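Local coordinates for protein tyrocidine synthase 2 (Brevibacillus parabrevis, PDB 6TA8) that belongs to the nonribosomal peptide synthetases and is represented by its condensation domain, a fold of two lobes, at residues K196-Q207 with N312-F323. Residues are numbered along the deposited sequence; the frame is centred on the assembly and turned at random.
Sequences KKTDSFKDWAAQ and NEMNVTRTIGWF
Thr198 OG1 donates a hydrogen bond to Thr319 OG1 at 2.8 Å and accepts a weak, bent bond from Arg318 N. Its chi1 of 44° sets the hydroxyl between the backbone N and carbonyl carbon, where it meets the backbone at Arg318 and Thr319, while CG2 rests against Thr317 OG1. One residue on, Asp199 faces Asn315 twice: its N reaches Asn315 O at 2.8 Å, almost in line with the carbonyl bond, and its OD2 takes Asn315 N on the anti side, 32° out of the carboxylate plane, at an unusually short 2.5 Å that is probably a coordinate effect. OD1 turns to Ser26, which probably restricts the group's rotation. Beyond this polar seam, Phe323 joins two rings of the other segment. Its CE2 lies over the centre of the Trp204 indole, 3.5 Å from Trp204 CD2, and its own face receives the edge of Phe201, planes at 83°. Val316 CG1 packs against the aromatic cluster, 3.7 Å from Trp204 CE3. Met314, bent at chi2 and chi3, lays CG on Gln207 CG and its methyl near Asp203 O. The contact thus fastens the loop between strands 297-304 and 325-332 to the residues leading into helix 201-212 and to its first turns, with helices 39-46 and 169-187 alongside.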
ATOM      1  N   LYS A 196      16.959 -13.920 -11.070  1.00 58.31           N
ATOM      2  CA  LYS A 196      18.095 -13.389 -10.331  1.00 53.97           C
ATOM      3  C   LYS A 196      17.646 -12.331  -9.330  1.00 51.35           C
ATOM      4  O   LYS A 196      16.692 -11.583  -9.565  1.00 53.71           O
ATOM      5  CB  LYS A 196      19.123 -12.795 -11.294  1.00 48.61           C
ATOM      6  CG  LYS A 196      19.804 -13.817 -12.190  1.00 58.96           C
ATOM      7  CD  LYS A 196      20.787 -14.675 -11.409  1.00 59.10           C
ATOM      8  CE  LYS A 196      21.497 -15.666 -12.315  1.00 54.86           C
ATOM      9  NZ  LYS A 196      20.548 -16.640 -12.921  1.00 55.08           N
ATOM     10  N   LYS A 197      18.344 -12.276  -8.199  1.00 45.55           N
ATOM     11  CA  LYS A 197      18.023 -11.300  -7.169  1.00 49.47           C
ATOM     12  C   LYS A 197      18.432  -9.901  -7.609  1.00 51.64           C
ATOM     13  O   LYS A 197      19.507  -9.698  -8.180  1.00 48.07           O
ATOM     14  CB  LYS A 197      18.729 -11.645  -5.858  1.00 48.83           C
ATOM     15  CG  LYS A 197      18.328 -12.971  -5.236  1.00 47.29           C
ATOM     16  CD  LYS A 197      18.892 -13.080  -3.828  1.00 36.80           C
ATOM     17  CE  LYS A 197      18.679 -14.463  -3.241  1.00 54.79           C
ATOM     18  NZ  LYS A 197      19.081 -14.506  -1.808  1.00 49.19           N
ATOM     19  N   THR A 198      17.567  -8.932  -7.337  1.00 47.34           N
ATOM     20  CA  THR A 198      17.913  -7.530  -7.506  1.00 47.38           C
ATOM     21  C   THR A 198      18.590  -7.044  -6.223  1.00 47.85           C
ATOM     22  O   THR A 198      19.065  -7.849  -5.417  1.00 51.11           O
ATOM     23  CB  THR A 198      16.664  -6.723  -7.874  1.00 51.54           C
ATOM     24  OG1 THR A 198      15.569  -7.123  -7.040  1.00 39.85           O
ATOM     25  CG2 THR A 198      16.297  -6.950  -9.333  1.00 48.63           C
ATOM     26  N   ASP A 199      18.643  -5.733  -6.012  1.00 49.99           N
ATOM     27  CA  ASP A 199      19.300  -5.199  -4.826  1.00 42.95           C
ATOM     28  C   ASP A 199      18.512  -5.568  -3.576  1.00 46.85           C
ATOM     29  O   ASP A 199      17.287  -5.426  -3.536  1.00 45.60           O
ATOM     30  CB  ASP A 199      19.451  -3.684  -4.937  1.00 45.16           C
ATOM     31  CG  ASP A 199      20.516  -3.279  -5.940  1.00 49.39           C
ATOM     32  OD1 ASP A 199      21.501  -4.030  -6.097  1.00 53.99           O
ATOM     33  OD2 ASP A 199      20.369  -2.209  -6.569  1.00 52.23           O
ATOM     34  N   SER A 200      19.220  -6.049  -2.559  1.00 44.81           N
ATOM     35  CA  SER A 200      18.579  -6.443  -1.316  1.00 42.41           C
ATOM     36  C   SER A 200      18.007  -5.225  -0.596  1.00 48.77           C
ATOM     37  O   SER A 200      18.412  -4.082  -0.827  1.00 47.70           O
ATOM     38  CB  SER A 200      19.573  -7.165  -0.406  1.00 46.77           C
ATOM     39  OG  SER A 200      20.556  -6.269   0.084  1.00 45.18           O
ATOM     40  N   PHE A 201      17.041  -5.487   0.289  1.00 40.99           N
ATOM     41  CA  PHE A 201      16.482  -4.422   1.111  1.00 38.39           C
ATOM     42  C   PHE A 201      17.512  -3.851   2.076  1.00 38.45           C
ATOM     43  O   PHE A 201      17.374  -2.698   2.500  1.00 40.58           O
ATOM     44  CB  PHE A 201      15.265  -4.933   1.884  1.00 38.28           C
ATOM     45  CG  PHE A 201      14.489  -3.848   2.574  1.00 35.09           C
ATOM     46  CD1 PHE A 201      13.589  -3.067   1.868  1.00 33.87           C
ATOM     47  CD2 PHE A 201      14.660  -3.608   3.927  1.00 31.55           C
ATOM     48  CE1 PHE A 201      12.874  -2.066   2.499  1.00 30.09           C
ATOM     49  CE2 PHE A 201      13.949  -2.609   4.563  1.00 33.12           C
ATOM     50  CZ  PHE A 201      13.055  -1.838   3.848  1.00 35.63           C
ATOM     51  N   LYS A 202      18.534  -4.632   2.433  1.00 38.66           N
ATOM     52  CA  LYS A 202      19.618  -4.104   3.252  1.00 45.81           C
ATOM     53  C   LYS A 202      20.460  -3.104   2.469  1.00 38.62           C
ATOM     54  O   LYS A 202      20.896  -2.085   3.018  1.00 35.99           O
ATOM     55  CB  LYS A 202      20.486  -5.250   3.773  1.00 47.16           C
ATOM     56  CG  LYS A 202      21.667  -4.806   4.621  1.00 49.13           C
ATOM     57  CD  LYS A 202      22.606  -5.966   4.909  1.00 50.66           C
ATOM     58  CE  LYS A 202      23.819  -5.512   5.706  1.00 53.42           C
ATOM     59  NZ  LYS A 202      24.814  -6.608   5.871  1.00 52.30           N
ATOM     60  N   ASP A 203      20.696  -3.374   1.182  1.00 42.58           N
ATOM     61  CA  ASP A 203      21.455  -2.443   0.354  1.00 46.28           C
ATOM     62  C   ASP A 203      20.662  -1.177   0.058  1.00 46.60           C
ATOM     63  O   ASP A 203      21.243  -0.090  -0.031  1.00 47.84           O
ATOM     64  CB  ASP A 203      21.873  -3.118  -0.952  1.00 40.42           C
ATOM     65  CG  ASP A 203      22.913  -4.201  -0.744  1.00 50.46           C
ATOM     66  OD1 ASP A 203      23.684  -4.108   0.236  1.00 50.55           O
ATOM     67  OD2 ASP A 203      22.960  -5.144  -1.563  1.00 54.15           O
ATOM     68  N   TRP A 204      19.342  -1.297  -0.101  1.00 43.89           N
ATOM     69  CA  TRP A 204      18.515  -0.124  -0.362  1.00 40.95           C
ATOM     70  C   TRP A 204      18.513   0.824   0.831  1.00 43.23           C
ATOM     71  O   TRP A 204      18.702   2.035   0.674  1.00 48.38           O
ATOM     72  CB  TRP A 204      17.090  -0.556  -0.715  1.00 43.94           C
ATOM     73  CG  TRP A 204      16.108   0.575  -0.770  1.00 41.12           C
ATOM     74  CD1 TRP A 204      15.339   1.046   0.255  1.00 46.72           C
ATOM     75  CD2 TRP A 204      15.785   1.376  -1.913  1.00 41.31           C
ATOM     76  NE1 TRP A 204      14.561   2.091  -0.178  1.00 43.53           N
ATOM     77  CE2 TRP A 204      14.815   2.314  -1.506  1.00 40.90           C
ATOM     78  CE3 TRP A 204      16.223   1.392  -3.241  1.00 48.76           C
ATOM     79  CZ2 TRP A 204      14.277   3.258  -2.377  1.00 44.06           C
ATOM     80  CZ3 TRP A 204      15.688   2.329  -4.104  1.00 46.29           C
ATOM     81  CH2 TRP A 204      14.725   3.249  -3.669  1.00 45.09           C
ATOM     82  N   ALA A 205      18.300   0.288   2.036  1.00 44.51           N
ATOM     83  CA  ALA A 205      18.295   1.130   3.229  1.00 39.36           C
ATOM     84  C   ALA A 205      19.673   1.713   3.512  1.00 38.02           C
ATOM     85  O   ALA A 205      19.776   2.821   4.051  1.00 35.20           O
ATOM     86  CB  ALA A 205      17.796   0.335   4.435  1.00 44.28           C
ATOM     87  N   ALA A 206      20.737   0.983   3.169  1.00 42.99           N
ATOM     88  CA  ALA A 206      22.082   1.527   3.322  1.00 39.78           C
ATOM     89  C   ALA A 206      22.329   2.664   2.339  1.00 45.50           C
ATOM     90  O   ALA A 206      22.921   3.688   2.701  1.00 46.25           O
ATOM     91  CB  ALA A 206      23.120   0.421   3.137  1.00 36.23           C
ATOM     92  N   GLN A 207      21.887   2.502   1.091  1.00 46.27           N
ATOM     93  CA  GLN A 207      22.022   3.576   0.115  1.00 44.77           C
ATOM     94  C   GLN A 207      21.050   4.714   0.406  1.00 50.64           C
ATOM     95  O   GLN A 207      21.310   5.863   0.031  1.00 40.13           O
ATOM     96  CB  GLN A 207      21.808   3.025  -1.298  1.00 45.04           C
ATOM     97  CG  GLN A 207      21.865   4.061  -2.414  1.00 58.41           C
ATOM     98  CD  GLN A 207      23.101   4.937  -2.347  1.00 49.40           C
ATOM     99  OE1 GLN A 207      24.210   4.454  -2.120  1.00 53.94           O
ATOM    100  NE2 GLN A 207      22.912   6.235  -2.547  1.00 43.42           N
ATOM    101  N   ASN A 312      23.513   5.731  -7.114  1.00 48.98           N
ATOM    102  CA  ASN A 312      24.237   4.465  -7.000  1.00 51.27           C
ATOM    103  C   ASN A 312      23.705   3.387  -7.937  1.00 51.51           C
ATOM    104  O   ASN A 312      24.058   2.211  -7.778  1.00 56.54           O
ATOM    105  CB  ASN A 312      24.239   3.938  -5.559  1.00 57.14           C
ATOM    106  CG  ASN A 312      25.398   3.000  -5.282  1.00 55.80           C
ATOM    107  OD1 ASN A 312      26.431   3.410  -4.752  1.00 59.28           O
ATOM    108  ND2 ASN A 312      25.232   1.732  -5.640  1.00 58.00           N
ATOM    109  N   GLU A 313      22.869   3.753  -8.914  1.00 48.89           N
ATOM    110  CA  GLU A 313      22.354   2.818  -9.920  1.00 49.07           C
ATOM    111  C   GLU A 313      21.644   1.628  -9.276  1.00 47.01           C
ATOM    112  O   GLU A 313      21.768   0.489  -9.730  1.00 45.19           O
ATOM    113  CB  GLU A 313      23.471   2.341 -10.852  1.00 50.03           C
ATOM    114  CG  GLU A 313      24.280   3.464 -11.480  1.00 64.29           C
ATOM    115  CD  GLU A 313      25.724   3.469 -11.016  1.00 62.86           C
ATOM    116  OE1 GLU A 313      26.241   2.388 -10.664  1.00 54.20           O
ATOM    117  OE2 GLU A 313      26.342   4.556 -11.003  1.00 73.75           O
ATOM    118  N   MET A 314      20.894   1.894  -8.210  1.00 53.95           N
ATOM    119  CA  MET A 314      20.188   0.831  -7.509  1.00 47.08           C
ATOM    120  C   MET A 314      19.086   0.245  -8.386  1.00 44.10           C
ATOM    121  O   MET A 314      18.514   0.922  -9.244  1.00 44.73           O
ATOM    122  CB  MET A 314      19.593   1.356  -6.203  1.00 37.81           C
ATOM    123  CG  MET A 314      20.610   1.986  -5.267  1.00 43.56           C
ATOM    124  SD  MET A 314      21.837   0.808  -4.672  1.00 53.67           S
ATOM    125  CE  MET A 314      20.835  -0.210  -3.588  1.00 48.02           C
ATOM    126  N   ASN A 315      18.793  -1.034  -8.159  1.00 43.92           N
ATOM    127  CA  ASN A 315      17.780  -1.755  -8.927  1.00 42.01           C
ATOM    128  C   ASN A 315      16.943  -2.578  -7.957  1.00 47.10           C
ATOM    129  O   ASN A 315      17.433  -3.564  -7.396  1.00 45.92           O
ATOM    130  CB  ASN A 315      18.425  -2.646  -9.988  1.00 32.23           C
ATOM    131  CG  ASN A 315      17.405  -3.384 -10.831  1.00 42.28           C
ATOM    132  OD1 ASN A 315      16.245  -2.985 -10.912  1.00 53.47           O
ATOM    133  ND2 ASN A 315      17.837  -4.465 -11.469  1.00 47.19           N
ATOM    134  N   VAL A 316      15.687  -2.181  -7.761  1.00 49.10           N
ATOM    135  CA  VAL A 316      14.792  -2.888  -6.849  1.00 44.99           C
ATOM    136  C   VAL A 316      13.548  -3.346  -7.600  1.00 50.63           C
ATOM    137  O   VAL A 316      12.430  -3.267  -7.077  1.00 53.34           O
ATOM    138  CB  VAL A 316      14.415  -2.008  -5.643  1.00 42.35           C
ATOM    139  CG1 VAL A 316      15.564  -1.952  -4.646  1.00 34.42           C
ATOM    140  CG2 VAL A 316      14.033  -0.610  -6.102  1.00 42.36           C
ATOM    141  N   THR A 317      13.732  -3.838  -8.827  1.00 52.49           N
ATOM    142  CA  THR A 317      12.592  -4.303  -9.612  1.00 54.31           C
ATOM    143  C   THR A 317      12.014  -5.592  -9.042  1.00 53.99           C
ATOM    144  O   THR A 317      10.790  -5.746  -8.959  1.00 56.37           O
ATOM    145  CB  THR A 317      13.000  -4.498 -11.073  1.00 53.46           C
ATOM    146  OG1 THR A 317      14.253  -5.190 -11.137  1.00 54.40           O
ATOM    147  CG2 THR A 317      13.130  -3.153 -11.774  1.00 59.14           C
ATOM    148  N   ARG A 318      12.875  -6.531  -8.646  1.00 56.32           N
ATOM    149  CA  ARG A 318      12.449  -7.800  -8.069  1.00 51.71           C
ATOM    150  C   ARG A 318      12.623  -7.837  -6.554  1.00 47.64           C
ATOM    151  O   ARG A 318      12.623  -8.922  -5.963  1.00 50.05           O
ATOM    152  CB  ARG A 318      13.215  -8.956  -8.712  1.00 53.44           C
ATOM    153  CG  ARG A 318      13.174  -8.968 -10.230  1.00 57.38           C
ATOM    154  CD  ARG A 318      11.782  -9.291 -10.740  1.00 60.51           C
ATOM    155  NE  ARG A 318      11.385 -10.654 -10.402  1.00 64.68           N
ATOM    156  CZ  ARG A 318      10.204 -11.184 -10.701  1.00 59.87           C
ATOM    157  NH1 ARG A 318       9.297 -10.463 -11.348  1.00 60.01           N
ATOM    158  NH2 ARG A 318       9.928 -12.434 -10.353  1.00 57.34           N
ATOM    159  N   THR A 319      12.778  -6.679  -5.918  1.00 49.18           N
ATOM    160  CA  THR A 319      13.019  -6.607  -4.483  1.00 43.24           C
ATOM    161  C   THR A 319      11.696  -6.480  -3.738  1.00 44.63           C
ATOM    162  O   THR A 319      10.849  -5.654  -4.094  1.00 44.05           O
ATOM    163  CB  THR A 319      13.929  -5.425  -4.146  1.00 42.97           C
ATOM    164  OG1 THR A 319      15.216  -5.624  -4.745  1.00 41.14           O
ATOM    165  CG2 THR A 319      14.096  -5.289  -2.639  1.00 44.02           C
ATOM    166  N   ILE A 320      11.523  -7.301  -2.706  1.00 44.89           N
ATOM    167  CA  ILE A 320      10.324  -7.293  -1.878  1.00 30.94           C
ATOM    168  C   ILE A 320      10.623  -6.514  -0.605  1.00 31.70           C
ATOM    169  O   ILE A 320      11.661  -6.727   0.034  1.00 26.95           O
ATOM    170  CB  ILE A 320       9.858  -8.724  -1.564  1.00 42.38           C
ATOM    171  CG1 ILE A 320       9.242  -9.359  -2.812  1.00 40.43           C
ATOM    172  CG2 ILE A 320       8.868  -8.737  -0.406  1.00 34.41           C
ATOM    173  CD1 ILE A 320       8.657 -10.727  -2.577  1.00 45.25           C
ATOM    174  N   GLY A 321       9.727  -5.604  -0.247  1.00 26.80           N
ATOM    175  CA  GLY A 321       9.924  -4.781   0.931  1.00 24.63           C
ATOM    176  C   GLY A 321       8.824  -3.751   1.026  1.00 24.84           C
ATOM    177  O   GLY A 321       7.919  -3.695   0.189  1.00 27.59           O
ATOM    178  N   TRP A 322       8.909  -2.933   2.073  1.00 31.22           N
ATOM    179  CA  TRP A 322       7.972  -1.830   2.288  1.00 36.14           C
ATOM    180  C   TRP A 322       8.648  -0.553   1.800  1.00 34.17           C
ATOM    181  O   TRP A 322       9.353   0.126   2.547  1.00 36.77           O
ATOM    182  CB  TRP A 322       7.557  -1.734   3.752  1.00 29.06           C
ATOM    183  CG  TRP A 322       6.316  -0.915   3.963  1.00 28.77           C
ATOM    184  CD1 TRP A 322       5.475  -0.441   2.999  1.00 32.37           C
ATOM    185  CD2 TRP A 322       5.779  -0.471   5.216  1.00 32.43           C
ATOM    186  NE1 TRP A 322       4.448   0.268   3.572  1.00 37.31           N
ATOM    187  CE2 TRP A 322       4.611   0.263   4.933  1.00 37.95           C
ATOM    188  CE3 TRP A 322       6.170  -0.627   6.550  1.00 37.59           C
ATOM    189  CZ2 TRP A 322       3.831   0.841   5.933  1.00 38.10           C
ATOM    190  CZ3 TRP A 322       5.394  -0.052   7.541  1.00 36.52           C
ATOM    191  CH2 TRP A 322       4.239   0.673   7.227  1.00 35.33           C
ATOM    192  N   PHE A 323       8.423  -0.226   0.528  1.00 33.88           N
ATOM    193  CA  PHE A 323       9.040   0.925  -0.116  1.00 41.39           C
ATOM    194  C   PHE A 323       8.115   2.136  -0.170  1.00 45.92           C
ATOM    195  O   PHE A 323       8.451   3.124  -0.829  1.00 46.37           O
ATOM    196  CB  PHE A 323       9.488   0.559  -1.533  1.00 38.41           C
ATOM    197  CG  PHE A 323      10.683  -0.350  -1.582  1.00 39.53           C
ATOM    198  CD1 PHE A 323      10.573  -1.686  -1.229  1.00 33.75           C
ATOM    199  CD2 PHE A 323      11.914   0.129  -1.995  1.00 32.88           C
ATOM    200  CE1 PHE A 323      11.673  -2.523  -1.279  1.00 35.42           C
ATOM    201  CE2 PHE A 323      13.016  -0.701  -2.049  1.00 33.43           C
ATOM    202  CZ  PHE A 323      12.896  -2.029  -1.689  1.00 38.44           C
TER